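Local coordinates for kinetochore protein Mis16 (Schizosaccharomyces japonicus, PDB 4XYH) that recognises histone H4 and, independently of it, the CENP-A-specific chaperone Scm3, and probably serves as a WD-repeat scaffold for loading CENP-A at centromeres, at residues Glu322-Glu327 / Thr343-Arg348; Gly379-Arg384 / Ser400-Asn405. All coordinates share one frame; numbering follows the deposited sequence.

Interaction 1. Residues Glu322-Glu327 / Thr343-Arg348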
loop_
_atom_site.group_PDB
_atom_site.type_symbol
_atom_site.label_atom_id
_atom_site.label_comp_id
_atom_site.label_asym_id
_atom_site.label_seq_id
_atom_site.Cartn_x
_atom_site.Cartn_y
_atom_site.Cartn_z
ATOM N N GLU A 322 -1.017 9.433 -17.353
ATOM C CA GLU A 322 -1.656 10.671 -16.916
ATOM C C GLU A 322 -3.164 10.503 -16.760
ATOM O O GLU A 322 -3.784 9.687 -17.437
ATOM C CB GLU A 322 -1.347 11.787 -17.901
ATOM C CG GLU A 322 0.047 11.674 -18.436
ATOM C CD GLU A 322 0.602 12.986 -18.918
ATOM O OE1 GLU A 322 0.827 13.886 -18.073
ATOM O OE2 GLU A 322 0.818 13.108 -20.142
ATOM N N GLY A 323 -3.752 11.265 -15.849
ATOM C CA GLY A 323 -5.184 11.213 -15.652
ATOM C C GLY A 323 -5.591 11.602 -14.251
ATOM O O GLY A 323 -6.733 11.987 -14.022
ATOM N N HIS A 324 -4.670 11.492 -13.303
ATOM C CA HIS A 324 -4.945 11.995 -11.964
ATOM C C HIS A 324 -4.819 13.521 -11.925
ATOM O O HIS A 324 -4.078 14.119 -12.694
ATOM C CB HIS A 324 -4.014 11.363 -10.934
ATOM C CG HIS A 324 -4.442 10.000 -10.481
ATOM N ND1 HIS A 324 -5.657 9.758 -9.878
ATOM C CD2 HIS A 324 -3.795 8.808 -10.511
ATOM C CE1 HIS A 324 -5.747 8.476 -9.565
ATOM N NE2 HIS A 324 -4.630 7.879 -9.940
ATOM N N GLU A 325 -5.546 14.131 -11.001
ATOM C CA GLU A 325 -5.675 15.578 -10.939
ATOM C C GLU A 325 -4.878 16.175 -9.792
ATOM O O GLU A 325 -4.887 17.385 -9.593
ATOM C CB GLU A 325 -7.148 15.954 -10.785
ATOM C CG GLU A 325 -8.024 15.502 -11.939
ATOM C CD GLU A 325 -8.011 16.483 -13.090
ATOM O OE1 GLU A 325 -9.084 17.071 -13.354
ATOM O OE2 GLU A 325 -6.935 16.671 -13.718
ATOM N N ASP A 326 -4.194 15.319 -9.041
ATOM C CA ASP A 326 -3.464 15.738 -7.849
ATOM C C ASP A 326 -2.369 14.699 -7.575
ATOM O O ASP A 326 -2.187 13.767 -8.374
ATOM C CB ASP A 326 -4.420 15.863 -6.669
ATOM C CG ASP A 326 -4.063 17.000 -5.732
ATOM O OD1 ASP A 326 -2.870 17.349 -5.608
ATOM O OD2 ASP A 326 -4.995 17.542 -5.104
ATOM N N GLU A 327 -1.647 14.860 -6.466
ATOM C CA GLU A 327 -0.617 13.907 -6.072
ATOM C C GLU A 327 -1.092 12.469 -6.167
ATOM O O GLU A 327 -2.181 12.121 -5.683
ATOM C CB GLU A 327 -0.151 14.155 -4.639
ATOM C CG GLU A 327 0.545 15.468 -4.423
ATOM C CD GLU A 327 1.350 15.493 -3.130
ATOM O OE1 GLU A 327 2.026 14.475 -2.808
ATOM O OE2 GLU A 327 1.305 16.542 -2.446
ATOM N N THR A 343 -3.833 2.796 -9.049
ATOM C CA THR A 343 -3.232 3.942 -8.385
ATOM C C THR A 343 -4.300 4.724 -7.620
ATOM O O THR A 343 -5.495 4.587 -7.885
ATOM C CB THR A 343 -2.528 4.895 -9.387
ATOM O OG1 THR A 343 -3.491 5.445 -10.298
ATOM C CG2 THR A 343 -1.462 4.158 -10.180
ATOM N N SER A 344 -3.857 5.546 -6.673
ATOM C CA SER A 344 -4.755 6.316 -5.823
ATOM C C SER A 344 -4.175 7.707 -5.664
ATOM O O SER A 344 -2.954 7.889 -5.699
ATOM C CB SER A 344 -4.935 5.665 -4.450
ATOM O OG SER A 344 -3.908 6.072 -3.546
ATOM N N SER A 345 -5.048 8.677 -5.456
ATOM C CA SER A 345 -4.619 10.056 -5.489
ATOM C C SER A 345 -5.368 10.934 -4.491
ATOM O O SER A 345 -6.433 10.576 -3.983
ATOM C CB SER A 345 -4.784 10.602 -6.911
ATOM O OG SER A 345 -4.550 11.993 -6.967
ATOM N N THR A 346 -4.783 12.089 -4.214
ATOM C CA THR A 346 -5.428 13.125 -3.424
ATOM C C THR A 346 -6.674 13.663 -4.153
ATOM O O THR A 346 -7.565 14.242 -3.533
ATOM C CB THR A 346 -4.426 14.261 -3.126
ATOM O OG1 THR A 346 -3.342 13.723 -2.361
ATOM C CG2 THR A 346 -5.073 15.385 -2.327
ATOM N N ASP A 347 -6.757 13.432 -5.462
ATOM C CA ASP A 347 -7.943 13.834 -6.225
ATOM C C ASP A 347 -9.157 12.978 -5.886
ATOM O O ASP A 347 -10.211 13.144 -6.494
ATOM C CB ASP A 347 -7.680 13.792 -7.743
ATOM C CG ASP A 347 -7.495 12.368 -8.296
ATOM O OD1 ASP A 347 -7.730 11.357 -7.587
ATOM O OD2 ASP A 347 -7.111 12.272 -9.481
ATOM N N ARG A 348 -8.976 12.057 -4.935
ATOM C CA ARG A 348 -10.041 11.216 -4.367
ATOM C C ARG A 348 -10.461 10.072 -5.294
ATOM O O ARG A 348 -11.462 9.406 -5.044
ATOM C CB ARG A 348 -11.278 12.056 -3.994
ATOM C CG ARG A 348 -11.007 13.281 -3.105
ATOM C CD ARG A 348 -12.294 14.069 -2.851
ATOM N NE ARG A 348 -12.933 14.457 -4.110
ATOM C CZ ARG A 348 -12.653 15.575 -4.777
ATOM N NH1 ARG A 348 -11.760 16.416 -4.301
ATOM N NH2 ARG A 348 -13.262 15.849 -5.925
HETATM O O HOH W 1 -8.917 11.857 -11.844
#
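Asp347 OD2 is gripped by two protein donors and a water. His324 ND1 gives it a 2.9 Å bond in the plane of the imidazole, on the syn side of the carboxylate, and the backbone N of Glu325, also 2.9 Å from OD2, comes in on the anti side. Both donors approach from the same face of the carboxylate, and water 1 links OD2 to the carbonyl O of Gly323. Gly323 suits its place because its backbone angles would press a CB against the preceding carbonyl. With its CG between the backbone N and carbonyl carbon (chi1 69°), Asp347 turns OD2 toward the loop, while its OD1 takes the N-H of Arg349.

At the other end of the ring, His324 NE2 lies 2.7 Å from Thr343 OG1, again at the edge. Ser345 CB sits over one face, 3.5 Å from the ring centroid, a CH-pi contact that a small residue allows. Bound at both nitrogens, the imidazole is held against rotation, and an alanine at His324 would probably leave Asp347 OD2 and Thr343 OG1 without their shared mate and open a gap over Ser345 CB.

Ser345 OG works twice: it gives a bond to Glu327 O at 2.7 Å, from above the carbonyl plane, and accepts the N-H of Asp347 at 3.0 Å, forming an ST turn. Thr346 N also reaches Glu327 O.

This is the His-Asp-Ser/Thr-Trp network familiar from WD repeats: Thr343 OG1 is also bonded to Trp353 on strand 350-354. The loop between strand 319-321, the outer strand of one blade, and strand 328-333 of the next is thereby fastened to the end of strand 340-345.

Interaction 2. Residues Gly379-Arg384 / Ser400-Asn405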
loop_
_atom_site.group_PDB
_atom_site.type_symbol
_atom_site.label_atom_id
_atom_site.label_comp_id
_atom_site.label_asym_id
_atom_site.label_seq_id
_atom_site.Cartn_x
_atom_site.Cartn_y
_atom_site.Cartn_z
ATOM N N GLY A 379 -14.846 6.235 -8.309
ATOM C CA GLY A 379 -15.200 7.523 -7.740
ATOM C C GLY A 379 -15.949 7.453 -6.413
ATOM O O GLY A 379 -16.575 8.426 -5.994
ATOM N N GLY A 380 -15.867 6.312 -5.734
ATOM C CA GLY A 380 -16.603 6.112 -4.495
ATOM C C GLY A 380 -16.073 6.792 -3.239
ATOM O O GLY A 380 -16.785 6.878 -2.236
ATOM N N HIS A 381 -14.835 7.275 -3.262
ATOM C CA HIS A 381 -14.296 7.943 -2.078
ATOM C C HIS A 381 -14.530 9.440 -2.132
ATOM O O HIS A 381 -14.413 10.062 -3.183
ATOM C CB HIS A 381 -12.807 7.639 -1.909
ATOM C CG HIS A 381 -12.534 6.229 -1.502
ATOM N ND1 HIS A 381 -12.864 5.741 -0.252
ATOM C CD2 HIS A 381 -11.992 5.189 -2.179
ATOM C CE1 HIS A 381 -12.519 4.468 -0.176
ATOM N NE2 HIS A 381 -11.982 4.105 -1.329
ATOM N N THR A 382 -14.869 10.008 -0.980
ATOM C CA THR A 382 -15.195 11.432 -0.869
ATOM C C THR A 382 -14.053 12.170 -0.182
ATOM O O THR A 382 -14.211 13.289 0.302
ATOM C CB THR A 382 -16.486 11.639 -0.075
ATOM O OG1 THR A 382 -16.457 10.761 1.051
ATOM C CG2 THR A 382 -17.714 11.285 -0.932
ATOM N N ASN A 383 -12.902 11.517 -0.131
ATOM C CA ASN A 383 -11.710 12.113 0.436
ATOM C C ASN A 383 -10.477 11.434 -0.098
ATOM O O ASN A 383 -10.570 10.432 -0.807
ATOM C CB ASN A 383 -11.718 12.025 1.959
ATOM C CG ASN A 383 -11.689 13.383 2.604
ATOM O OD1 ASN A 383 -10.682 14.090 2.535
ATOM N ND2 ASN A 383 -12.799 13.769 3.214
ATOM N N ARG A 384 -9.330 11.997 0.250
ATOM C CA ARG A 384 -8.042 11.474 -0.155
ATOM C C ARG A 384 -7.932 9.993 0.170
ATOM O O ARG A 384 -8.299 9.556 1.258
ATOM C CB ARG A 384 -6.925 12.241 0.539
ATOM C CG ARG A 384 -5.565 11.651 0.287
ATOM C CD ARG A 384 -4.544 12.137 1.283
ATOM N NE ARG A 384 -3.300 11.397 1.132
ATOM C CZ ARG A 384 -2.892 10.452 1.968
ATOM N NH1 ARG A 384 -3.632 10.132 3.031
ATOM N NH2 ARG A 384 -1.739 9.830 1.738
ATOM N N SER A 400 -10.000 -0.343 -0.633
ATOM C CA SER A 400 -9.390 0.984 -0.585
ATOM C C SER A 400 -9.907 1.785 0.605
ATOM O O SER A 400 -11.062 1.644 1.008
ATOM C CB SER A 400 -9.633 1.751 -1.896
ATOM O OG SER A 400 -11.006 1.745 -2.273
ATOM N N LEU A 401 -9.025 2.608 1.157
ATOM C CA LEU A 401 -9.290 3.428 2.341
ATOM C C LEU A 401 -9.143 4.896 2.026
ATOM O O LEU A 401 -8.264 5.279 1.256
ATOM C CB LEU A 401 -8.310 3.112 3.470
ATOM C CG LEU A 401 -8.360 1.823 4.260
ATOM C CD1 LEU A 401 -7.048 1.731 5.013
ATOM C CD2 LEU A 401 -9.544 1.868 5.207
ATOM N N ALA A 402 -9.967 5.718 2.661
ATOM C CA ALA A 402 -9.838 7.158 2.512
ATOM C C ALA A 402 -9.784 7.806 3.890
ATOM O O ALA A 402 -10.084 7.153 4.891
ATOM C CB ALA A 402 -10.988 7.723 1.679
ATOM N N ASP A 403 -9.409 9.085 3.924
ATOM C CA ASP A 403 -9.162 9.826 5.175
ATOM C C ASP A 403 -10.395 10.053 6.039
ATOM O O ASP A 403 -10.274 10.415 7.197
ATOM C CB ASP A 403 -8.522 11.186 4.868
ATOM C CG ASP A 403 -7.062 11.058 4.470
ATOM O OD1 ASP A 403 -6.457 10.021 4.818
ATOM O OD2 ASP A 403 -6.513 11.977 3.815
ATOM N N ASP A 404 -11.576 9.833 5.486
ATOM C CA ASP A 404 -12.810 10.067 6.225
ATOM C C ASP A 404 -13.394 8.804 6.857
ATOM O O ASP A 404 -14.615 8.655 6.886
ATOM C CB ASP A 404 -13.862 10.693 5.303
ATOM C CG ASP A 404 -14.082 9.882 4.014
ATOM O OD1 ASP A 404 -13.727 8.687 3.978
ATOM O OD2 ASP A 404 -14.607 10.441 3.032
ATOM N N ASN A 405 -12.534 7.892 7.316
ATOM C CA ASN A 405 -12.971 6.674 8.019
ATOM C C ASN A 405 -13.729 5.652 7.162
ATOM O O ASN A 405 -14.381 4.747 7.697
ATOM C CB ASN A 405 -13.860 7.030 9.215
ATOM C CG ASN A 405 -13.113 7.755 10.313
ATOM O OD1 ASN A 405 -12.166 8.504 10.060
ATOM N ND2 ASN A 405 -13.533 7.524 11.552
HETATM O O HOH W 2 -14.487 7.899 1.304
#
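The His381 ring meets Ser400 OG at its edge, in plane, where NE2 lies 2.7 Å away; water 2 sits at the edge too, 3.1 Å from ND1. Ala402 CB comes obliquely to within 3.3 Å of ND1, and His378 meets the ring nearly at right angles. Alanine's single methyl lets the strand lie close, Ala402 CA 3.1 Å from Arg384 O. The Arg384 guanidinium has Asp403 at its edge, the two flat groups 26° apart, but the salt bridge from NH1 to OD1 is long and weak at 3.3 Å. The extended arginine (CG anti to the backbone N, chi1 173°) runs its methylenes past Asp403 OD2, and its cation also rests on Tyr329.

Water 2, bonded to His381 ND1, accepts the N-H of Thr382 and donates to Asp404 OD1, joining histidine and aspartate. Thr382 OG1 gives Asp404 OD2 a short bond of 2.7 Å, met nearly along the C-O bond. Asp403 N donates to Arg384 O at 2.9 Å.

Ser400 OG is also bonded to Trp410, so the serine, histidine, aspartate and tryptophan of the WD-repeat network are all present. The chemistry implies a tetrad whose His-Asp link is water-mediated, with the threonine hydroxyl gripping the carboxylate directly.

From the N terminus, interaction 1 comes first: residues 343-348 return to 322-327 after strand 328-333 and the start of strand 340-345, closing a loop of 15 intervening residues. Interaction 2 then opens, and 400-405 comes back to 379-384 across strand 385-390 and the start of strand 398-402. The two loops follow in series and neither nest nor cross. Each ties the loop after the outer strand of the preceding blade to the end of the second strand of its own, in successive blades of the propeller; the second blade is completed by the N-terminal strand 41-48, which closes the ring. The contacts touch, as Arg348 of the first lies along residues 381-384, its CG 3.6 Å from Asn383 C.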